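Local coordinates for protein P-granule scaffold (Caenorhabditis japonica, PDB 5W4A) that probably serves as a scaffold of germline P granules, with a mainly helical N-domain that is likely to support granule assembly, at residues T158-L163 against L179-E184; F170-F175 against E191-N196. All coordinates share one frame; numbering follows the deposited sequence.

Of the three successive helices that carry the contacts, 153-160 comes first along the chain, after most of the domain's other helices, then 169-179, then 187-201. Interaction 1 closes a loop from 158-163, the last turn of the first and the residues after it, to the turn 179-184 beyond the second. Interaction 2 closes another from 170-175, within helix 169-179, to 191-196 in the third. Because the segments alternate along the chain, the two loops cross, each with 15 residues between its segments. Their centres lie about 9 Å apart, and they touch: Glu182 OE1 meets Arg194 NH2 at 3.2 Å in a salt bridge, and Leu160 CD2 packs on Phe175 CD2 at 3.7 Å. Both also border the second subunit.

Interaction 1 of 2, residues T158-L163 against L179-E184; sequences TELSEL and LGLEDE
Leu179 and Leu181 both turn toward Leu160, and these three leucines make up the whole contact. Leu179 touches more loosely, its CD1 standing 4.4 Å from Leu160 CD1, while its side chain also packs on Lys156. Gly180 then carries the chain out of helix 169-179 in a Schellman motif, with positive phi (66°) and two bonds back into the last turn, and so brings the next leucine round. Leu181 CD1 comes within 3.8 Å of Leu160 CD1, methyl against methyl, the two side chains crossing at about a right angle. Leu160 has CG anti to its carbonyl carbon (chi1 -75°), a setting that carries CD1 across to both partners. Leu181 also rests on Asn153 and Phe157, and within this loop Thr186 OG1 is hydrogen-bonded to both Leu181 O and Asp183 N. The two segments bury just 74 Å² together and share no hydrogen bond. Contact through methyl groups alone implies that van der Waals packing and exclusion of water join the end of helix 153-160 to this turn, without directional bonds to set their relative orientation.

Interaction 2 of 2, residues F170-F175 against E191-N196; sequences FDAYVF and EVIRDN
Ala172 and Tyr173 supply one side of this helix-helix contact, Ile193 and Arg194 the other. Ala172 points its CB at the partner helix, where Ile193 CG2 lies 4.0 Å away. The same methyl reaches the next residue, 4.2 Å from Tyr173 CB, so the isoleucine branch sits against both. Ile193 also packs on Phe157 and Cys164, and on Leu132 of the second subunit. Tyr173 has CG anti to the backbone N, which brings its ring obliquely against the aliphatic part of the arginine chain: Tyr173 CE1 is 3.7 Å from Arg194 CB and 3.8 Å from Arg194 CG. At the ring's far end, Arg194 NE donates a hydrogen bond of 3.0 Å to Tyr173 OH, nearly straight at 166°. The hydroxyl lies near the guanidinium plane, at its edge, while that plane stands 86° from the ring, evidence against a flat stack. A bend at chi3 turns the guanidinium toward the hydroxyl, and NH2 takes up Glu182 in a salt bridge. A leucine in place of Arg194 would probably leave Tyr173 OH without this donor and the Glu182 carboxylate without its positive mate. The axes of 170-175 and 191-196 approach to 8.9 Å and run at 131° to each other, a steeply inclined, broadly antiparallel packing where the consecutive helices 169-179 and 187-201 meet within a helical domain.

Interaction 1 of 2, residues T158-L163 against L179-E184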
ATOM      1  N   THR C 158      10.919   4.514   1.471  1.00 18.79           N
ATOM      2  CA  THR C 158       9.969   3.430   1.695  1.00 16.28           C
ATOM      3  C   THR C 158       8.532   3.925   1.588  1.00 16.96           C
ATOM      4  O   THR C 158       7.683   3.265   0.963  1.00 17.45           O
ATOM      5  CB  THR C 158      10.227   2.807   3.078  1.00 19.19           C
ATOM      6  OG1 THR C 158      11.557   2.268   3.107  1.00 19.99           O
ATOM      7  CG2 THR C 158       9.246   1.715   3.393  1.00 21.77           C
ATOM      8  N   GLU C 159       8.240   5.075   2.178  1.00 16.27           N
ATOM      9  CA  GLU C 159       6.867   5.585   2.150  1.00 16.90           C
ATOM     10  C   GLU C 159       6.497   6.121   0.759  1.00 18.31           C
ATOM     11  O   GLU C 159       5.399   5.850   0.258  1.00 18.51           O
ATOM     12  CB  GLU C 159       6.661   6.658   3.224  1.00 18.49           C
ATOM     13  CG  GLU C 159       6.841   6.124   4.653  1.00 18.15           C
ATOM     14  CD  GLU C 159       5.837   5.026   5.063  1.00 24.37           C
ATOM     15  OE1 GLU C 159       4.843   4.762   4.367  1.00 22.38           O
ATOM     16  OE2 GLU C 159       6.061   4.423   6.145  1.00 30.95           O
ATOM     17  N   LEU C 160       7.405   6.846   0.106  1.00 17.33           N
ATOM     18  CA  LEU C 160       7.139   7.307  -1.262  1.00 17.10           C
ATOM     19  C   LEU C 160       6.951   6.140  -2.229  1.00 16.10           C
ATOM     20  O   LEU C 160       6.242   6.257  -3.242  1.00 17.07           O
ATOM     21  CB  LEU C 160       8.285   8.194  -1.734  1.00 16.93           C
ATOM     22  CG  LEU C 160       8.329   9.591  -1.151  1.00 18.75           C
ATOM     23  CD1 LEU C 160       9.673  10.262  -1.376  1.00 21.39           C
ATOM     24  CD2 LEU C 160       7.198  10.435  -1.744  1.00 20.25           C
ATOM     25  N   SER C 161       7.616   5.015  -1.973  1.00 15.29           N
ATOM     26  CA  SER C 161       7.471   3.844  -2.827  1.00 15.51           C
ATOM     27  C   SER C 161       6.020   3.382  -2.896  1.00 16.37           C
ATOM     28  O   SER C 161       5.625   2.760  -3.886  1.00 16.01           O
ATOM     29  CB  SER C 161       8.346   2.695  -2.318  1.00 17.54           C
ATOM     30  OG  SER C 161       9.739   2.925  -2.578  1.00 18.48           O
ATOM     31  N   GLU C 162       5.213   3.706  -1.875  1.00 15.52           N
ATOM     32  CA  GLU C 162       3.801   3.326  -1.902  1.00 17.26           C
ATOM     33  C   GLU C 162       3.067   3.992  -3.062  1.00 16.89           C
ATOM     34  O   GLU C 162       2.001   3.506  -3.468  1.00 16.34           O
ATOM     35  CB  GLU C 162       3.118   3.693  -0.568  1.00 17.73           C
ATOM     36  CG  GLU C 162       3.603   2.870   0.624  1.00 23.24           C
ATOM     37  CD  GLU C 162       3.223   1.415   0.523  1.00 28.21           C
ATOM     38  OE1 GLU C 162       2.067   1.108   0.119  1.00 28.62           O
ATOM     39  OE2 GLU C 162       4.116   0.577   0.767  1.00 35.55           O
ATOM     40  N   LEU C 163       3.634   5.066  -3.642  1.00 17.00           N
ATOM     41  CA  LEU C 163       3.020   5.661  -4.838  1.00 17.38           C
ATOM     42  C   LEU C 163       2.900   4.652  -5.974  1.00 16.47           C
ATOM     43  O   LEU C 163       1.982   4.746  -6.794  1.00 16.95           O
ATOM     44  CB  LEU C 163       3.834   6.883  -5.293  1.00 15.83           C
ATOM     45  CG  LEU C 163       3.731   8.052  -4.344  1.00 17.28           C
ATOM     46  CD1 LEU C 163       4.822   9.086  -4.672  1.00 18.53           C
ATOM     47  CD2 LEU C 163       2.328   8.718  -4.380  1.00 23.46           C
ATOM     48  N   LEU C 179      15.440  14.163  -4.559  1.00 20.52           N
ATOM     49  CA  LEU C 179      15.823  14.080  -3.160  1.00 19.87           C
ATOM     50  C   LEU C 179      17.043  13.214  -2.926  1.00 23.58           C
ATOM     51  O   LEU C 179      17.430  13.041  -1.768  1.00 26.60           O
ATOM     52  CB  LEU C 179      14.658  13.549  -2.335  1.00 22.30           C
ATOM     53  CG  LEU C 179      13.426  14.458  -2.378  1.00 19.97           C
ATOM     54  CD1 LEU C 179      12.308  13.790  -1.612  1.00 23.70           C
ATOM     55  CD2 LEU C 179      13.723  15.857  -1.858  1.00 24.01           C
ATOM     56  N   GLY C 180      17.606  12.622  -3.971  1.00 22.85           N
ATOM     57  CA  GLY C 180      18.812  11.821  -3.808  1.00 24.75           C
ATOM     58  C   GLY C 180      18.588  10.569  -2.991  1.00 26.91           C
ATOM     59  O   GLY C 180      19.421  10.221  -2.146  1.00 24.66           O
ATOM     60  N   LEU C 181      17.477   9.877  -3.214  1.00 22.63           N
ATOM     61  CA  LEU C 181      17.158   8.718  -2.398  1.00 19.91           C
ATOM     62  C   LEU C 181      17.776   7.421  -2.903  1.00 21.23           C
ATOM     63  O   LEU C 181      17.640   6.395  -2.225  1.00 23.62           O
ATOM     64  CB  LEU C 181      15.629   8.542  -2.294  1.00 23.28           C
ATOM     65  CG  LEU C 181      14.911   9.808  -1.807  1.00 21.69           C
ATOM     66  CD1 LEU C 181      13.411   9.590  -1.791  1.00 21.96           C
ATOM     67  CD2 LEU C 181      15.396  10.245  -0.444  1.00 24.75           C
ATOM     68  N   GLU C 182      18.405   7.415  -4.080  1.00 23.80           N
ATOM     69  CA  GLU C 182      19.055   6.206  -4.577  1.00 21.91           C
ATOM     70  C   GLU C 182      20.433   6.066  -3.928  1.00 29.00           C
ATOM     71  O   GLU C 182      21.285   6.950  -4.061  1.00 30.07           O
ATOM     72  CB  GLU C 182      19.154   6.239  -6.106  1.00 25.18           C
ATOM     73  CG  GLU C 182      19.694   4.923  -6.664  1.00 29.20           C
ATOM     74  CD  GLU C 182      19.803   4.903  -8.186  1.00 35.07           C
ATOM     75  OE1 GLU C 182      19.417   5.892  -8.840  1.00 39.61           O
ATOM     76  OE2 GLU C 182      20.273   3.872  -8.710  1.00 49.15           O
ATOM     77  N   ASP C 183      20.647   4.966  -3.216  1.00 23.23           N
ATOM     78  CA  ASP C 183      21.951   4.679  -2.617  1.00 27.23           C
ATOM     79  C   ASP C 183      22.140   3.165  -2.665  1.00 27.76           C
ATOM     80  O   ASP C 183      21.339   2.450  -3.268  1.00 25.29           O
ATOM     81  CB  ASP C 183      22.047   5.280  -1.207  1.00 28.66           C
ATOM     82  CG  ASP C 183      21.139   4.586  -0.177  1.00 36.92           C
ATOM     83  OD1 ASP C 183      20.622   3.473  -0.413  1.00 29.73           O
ATOM     84  OD2 ASP C 183      20.948   5.170   0.907  1.00 42.81           O
ATOM     85  N   GLU C 184      23.216   2.664  -2.045  1.00 30.04           N
ATOM     86  CA  GLU C 184      23.491   1.234  -2.149  1.00 28.85           C
ATOM     87  C   GLU C 184      22.356   0.378  -1.570  1.00 26.08           C
ATOM     88  O   GLU C 184      22.111  -0.731  -2.062  1.00 32.34           O
ATOM     89  CB  GLU C 184      24.829   0.907  -1.461  1.00 38.59           C
ATOM     90  CG  GLU C 184      24.831   1.144   0.041  1.00 51.49           C
ATOM     91  CD  GLU C 184      26.202   0.939   0.686  1.00 70.00           C
ATOM     92  OE1 GLU C 184      27.193   0.721  -0.051  1.00 65.30           O
ATOM     93  OE2 GLU C 184      26.278   0.999   1.935  1.00 74.04           O
TER

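Interaction 2 of 2, residues F170-F175 against E191-N196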
ATOM      1  N   PHE C 170       6.011   7.188 -11.836  1.00 16.68           N
ATOM      2  CA  PHE C 170       6.685   8.401 -12.276  1.00 17.26           C
ATOM      3  C   PHE C 170       6.991   9.328 -11.102  1.00 16.82           C
ATOM      4  O   PHE C 170       8.095   9.872 -10.992  1.00 15.74           O
ATOM      5  CB  PHE C 170       5.818   9.127 -13.315  1.00 14.93           C
ATOM      6  CG  PHE C 170       6.337  10.462 -13.729  1.00 16.46           C
ATOM      7  CD1 PHE C 170       7.549  10.550 -14.425  1.00 19.01           C
ATOM      8  CD2 PHE C 170       5.645  11.632 -13.444  1.00 18.31           C
ATOM      9  CE1 PHE C 170       8.016  11.774 -14.866  1.00 19.14           C
ATOM     10  CE2 PHE C 170       6.123  12.869 -13.899  1.00 19.61           C
ATOM     11  CZ  PHE C 170       7.311  12.922 -14.591  1.00 17.71           C
ATOM     12  N   ASP C 171       6.017   9.545 -10.229  1.00 16.49           N
ATOM     13  CA  ASP C 171       6.221  10.471  -9.125  1.00 16.25           C
ATOM     14  C   ASP C 171       7.275   9.924  -8.171  1.00 15.63           C
ATOM     15  O   ASP C 171       8.126  10.691  -7.678  1.00 16.68           O
ATOM     16  CB  ASP C 171       4.910  10.712  -8.382  1.00 15.26           C
ATOM     17  CG  ASP C 171       3.904  11.522  -9.164  1.00 17.17           C
ATOM     18  OD1 ASP C 171       4.267  12.025 -10.259  1.00 18.05           O
ATOM     19  OD2 ASP C 171       2.746  11.650  -8.675  1.00 16.10           O
ATOM     20  N   ALA C 172       7.216   8.619  -7.875  1.00 17.91           N
ATOM     21  CA  ALA C 172       8.223   8.023  -7.005  1.00 15.67           C
ATOM     22  C   ALA C 172       9.607   8.189  -7.599  1.00 18.20           C
ATOM     23  O   ALA C 172      10.565   8.512  -6.882  1.00 17.79           O
ATOM     24  CB  ALA C 172       7.906   6.544  -6.754  1.00 17.18           C
ATOM     25  N   TYR C 173       9.717   8.025  -8.921  1.00 16.58           N
ATOM     26  CA  TYR C 173      10.996   8.183  -9.617  1.00 18.11           C
ATOM     27  C   TYR C 173      11.497   9.620  -9.549  1.00 17.38           C
ATOM     28  O   TYR C 173      12.680   9.857  -9.271  1.00 18.47           O
ATOM     29  CB  TYR C 173      10.858   7.724 -11.072  1.00 16.42           C
ATOM     30  CG  TYR C 173      12.186   7.707 -11.791  1.00 20.27           C
ATOM     31  CD1 TYR C 173      13.140   6.748 -11.455  1.00 26.70           C
ATOM     32  CD2 TYR C 173      12.506   8.654 -12.730  1.00 23.79           C
ATOM     33  CE1 TYR C 173      14.366   6.718 -12.056  1.00 30.53           C
ATOM     34  CE2 TYR C 173      13.770   8.610 -13.387  1.00 25.21           C
ATOM     35  CZ  TYR C 173      14.673   7.642 -13.018  1.00 26.96           C
ATOM     36  OH  TYR C 173      15.941   7.553 -13.576  1.00 29.40           O
ATOM     37  N   VAL C 174      10.621  10.592  -9.822  1.00 17.34           N
ATOM     38  CA  VAL C 174      11.015  12.000  -9.742  1.00 18.61           C
ATOM     39  C   VAL C 174      11.491  12.343  -8.340  1.00 19.40           C
ATOM     40  O   VAL C 174      12.552  12.953  -8.167  1.00 18.24           O
ATOM     41  CB  VAL C 174       9.863  12.923 -10.165  1.00 16.36           C
ATOM     42  CG1 VAL C 174      10.245  14.389  -9.981  1.00 19.03           C
ATOM     43  CG2 VAL C 174       9.446  12.692 -11.640  1.00 19.10           C
ATOM     44  N   PHE C 175      10.717  11.974  -7.308  1.00 18.23           N
ATOM     45  CA  PHE C 175      11.163  12.253  -5.932  1.00 17.66           C
ATOM     46  C   PHE C 175      12.508  11.598  -5.641  1.00 18.49           C
ATOM     47  O   PHE C 175      13.368  12.199  -4.990  1.00 19.06           O
ATOM     48  CB  PHE C 175      10.130  11.778  -4.897  1.00 18.54           C
ATOM     49  CG  PHE C 175       8.912  12.681  -4.756  1.00 18.31           C
ATOM     50  CD1 PHE C 175       9.051  14.011  -4.345  1.00 18.23           C
ATOM     51  CD2 PHE C 175       7.612  12.192  -4.982  1.00 18.39           C
ATOM     52  CE1 PHE C 175       7.937  14.853  -4.186  1.00 19.82           C
ATOM     53  CE2 PHE C 175       6.496  13.033  -4.804  1.00 17.97           C
ATOM     54  CZ  PHE C 175       6.661  14.359  -4.428  1.00 18.22           C
ATOM     55  N   GLU C 191      15.638   0.635  -9.260  1.00 21.74           N
ATOM     56  CA  GLU C 191      15.634   0.062 -10.604  1.00 22.41           C
ATOM     57  C   GLU C 191      14.267  -0.502 -10.987  1.00 20.67           C
ATOM     58  O   GLU C 191      13.823  -0.335 -12.124  1.00 20.43           O
ATOM     59  CB  GLU C 191      16.730  -1.002 -10.736  1.00 26.60           C
ATOM     60  CG  GLU C 191      16.791  -1.559 -12.134  1.00 29.02           C
ATOM     61  CD  GLU C 191      17.851  -2.629 -12.316  1.00 44.23           C
ATOM     62  OE1 GLU C 191      18.091  -3.420 -11.374  1.00 49.09           O
ATOM     63  OE2 GLU C 191      18.431  -2.677 -13.421  1.00 46.98           O
ATOM     64  N   VAL C 192      13.564  -1.161 -10.052  1.00 19.30           N
ATOM     65  CA  VAL C 192      12.227  -1.652 -10.338  1.00 18.79           C
ATOM     66  C   VAL C 192      11.262  -0.488 -10.629  1.00 18.06           C
ATOM     67  O   VAL C 192      10.449  -0.546 -11.565  1.00 19.28           O
ATOM     68  CB  VAL C 192      11.713  -2.537  -9.182  1.00 19.61           C
ATOM     69  CG1 VAL C 192      10.265  -2.940  -9.441  1.00 22.12           C
ATOM     70  CG2 VAL C 192      12.619  -3.749  -8.991  1.00 22.19           C
ATOM     71  N   ILE C 193      11.310   0.573  -9.814  1.00 17.09           N
ATOM     72  CA  ILE C 193      10.458   1.738 -10.018  1.00 15.64           C
ATOM     73  C   ILE C 193      10.732   2.355 -11.383  1.00 16.56           C
ATOM     74  O   ILE C 193       9.800   2.676 -12.130  1.00 17.03           O
ATOM     75  CB  ILE C 193      10.665   2.773  -8.900  1.00 19.45           C
ATOM     76  CG1 ILE C 193      10.221   2.186  -7.562  1.00 17.34           C
ATOM     77  CG2 ILE C 193       9.878   4.062  -9.183  1.00 19.69           C
ATOM     78  CD1 ILE C 193      10.487   3.071  -6.361  1.00 20.13           C
ATOM     79  N   ARG C 194      12.007   2.550 -11.691  1.00 17.59           N
ATOM     80  CA  ARG C 194      12.401   3.075 -13.001  1.00 20.64           C
ATOM     81  C   ARG C 194      11.852   2.204 -14.118  1.00 21.52           C
ATOM     82  O   ARG C 194      11.278   2.705 -15.095  1.00 20.65           O
ATOM     83  CB  ARG C 194      13.908   3.164 -13.087  1.00 19.59           C
ATOM     84  CG  ARG C 194      14.443   3.763 -14.402  1.00 23.82           C
ATOM     85  CD  ARG C 194      15.970   3.726 -14.433  1.00 29.94           C
ATOM     86  NE  ARG C 194      16.607   4.614 -13.453  1.00 42.75           N
ATOM     87  CZ  ARG C 194      17.315   4.229 -12.377  1.00 50.91           C
ATOM     88  NH1 ARG C 194      17.519   2.942 -12.088  1.00 36.71           N
ATOM     89  NH2 ARG C 194      17.835   5.154 -11.572  1.00 43.34           N
ATOM     90  N   ASP C 195      12.016   0.889 -13.994  1.00 21.43           N
ATOM     91  CA  ASP C 195      11.544  -0.012 -15.039  1.00 19.09           C
ATOM     92  C   ASP C 195      10.027   0.001 -15.175  1.00 20.68           C
ATOM     93  O   ASP C 195       9.517  -0.087 -16.295  1.00 20.73           O
ATOM     94  CB  ASP C 195      12.066  -1.425 -14.792  1.00 22.00           C
ATOM     95  CG  ASP C 195      13.542  -1.567 -15.147  1.00 32.36           C
ATOM     96  OD1 ASP C 195      14.096  -0.672 -15.829  1.00 35.43           O
ATOM     97  OD2 ASP C 195      14.171  -2.569 -14.728  1.00 32.94           O
ATOM     98  N   ASN C 196       9.278   0.132 -14.061  1.00 19.00           N
ATOM     99  CA  ASN C 196       7.826   0.297 -14.140  1.00 18.30           C
ATOM    100  C   ASN C 196       7.451   1.533 -14.959  1.00 18.19           C
ATOM    101  O   ASN C 196       6.553   1.488 -15.804  1.00 19.98           O
ATOM    102  CB  ASN C 196       7.207   0.421 -12.750  1.00 17.37           C
ATOM    103  CG  ASN C 196       7.222  -0.881 -11.985  1.00 18.70           C
ATOM    104  OD1 ASN C 196       7.539  -1.970 -12.515  1.00 21.28           O
ATOM    105  ND2 ASN C 196       6.877  -0.776 -10.699  1.00 18.20           N
TER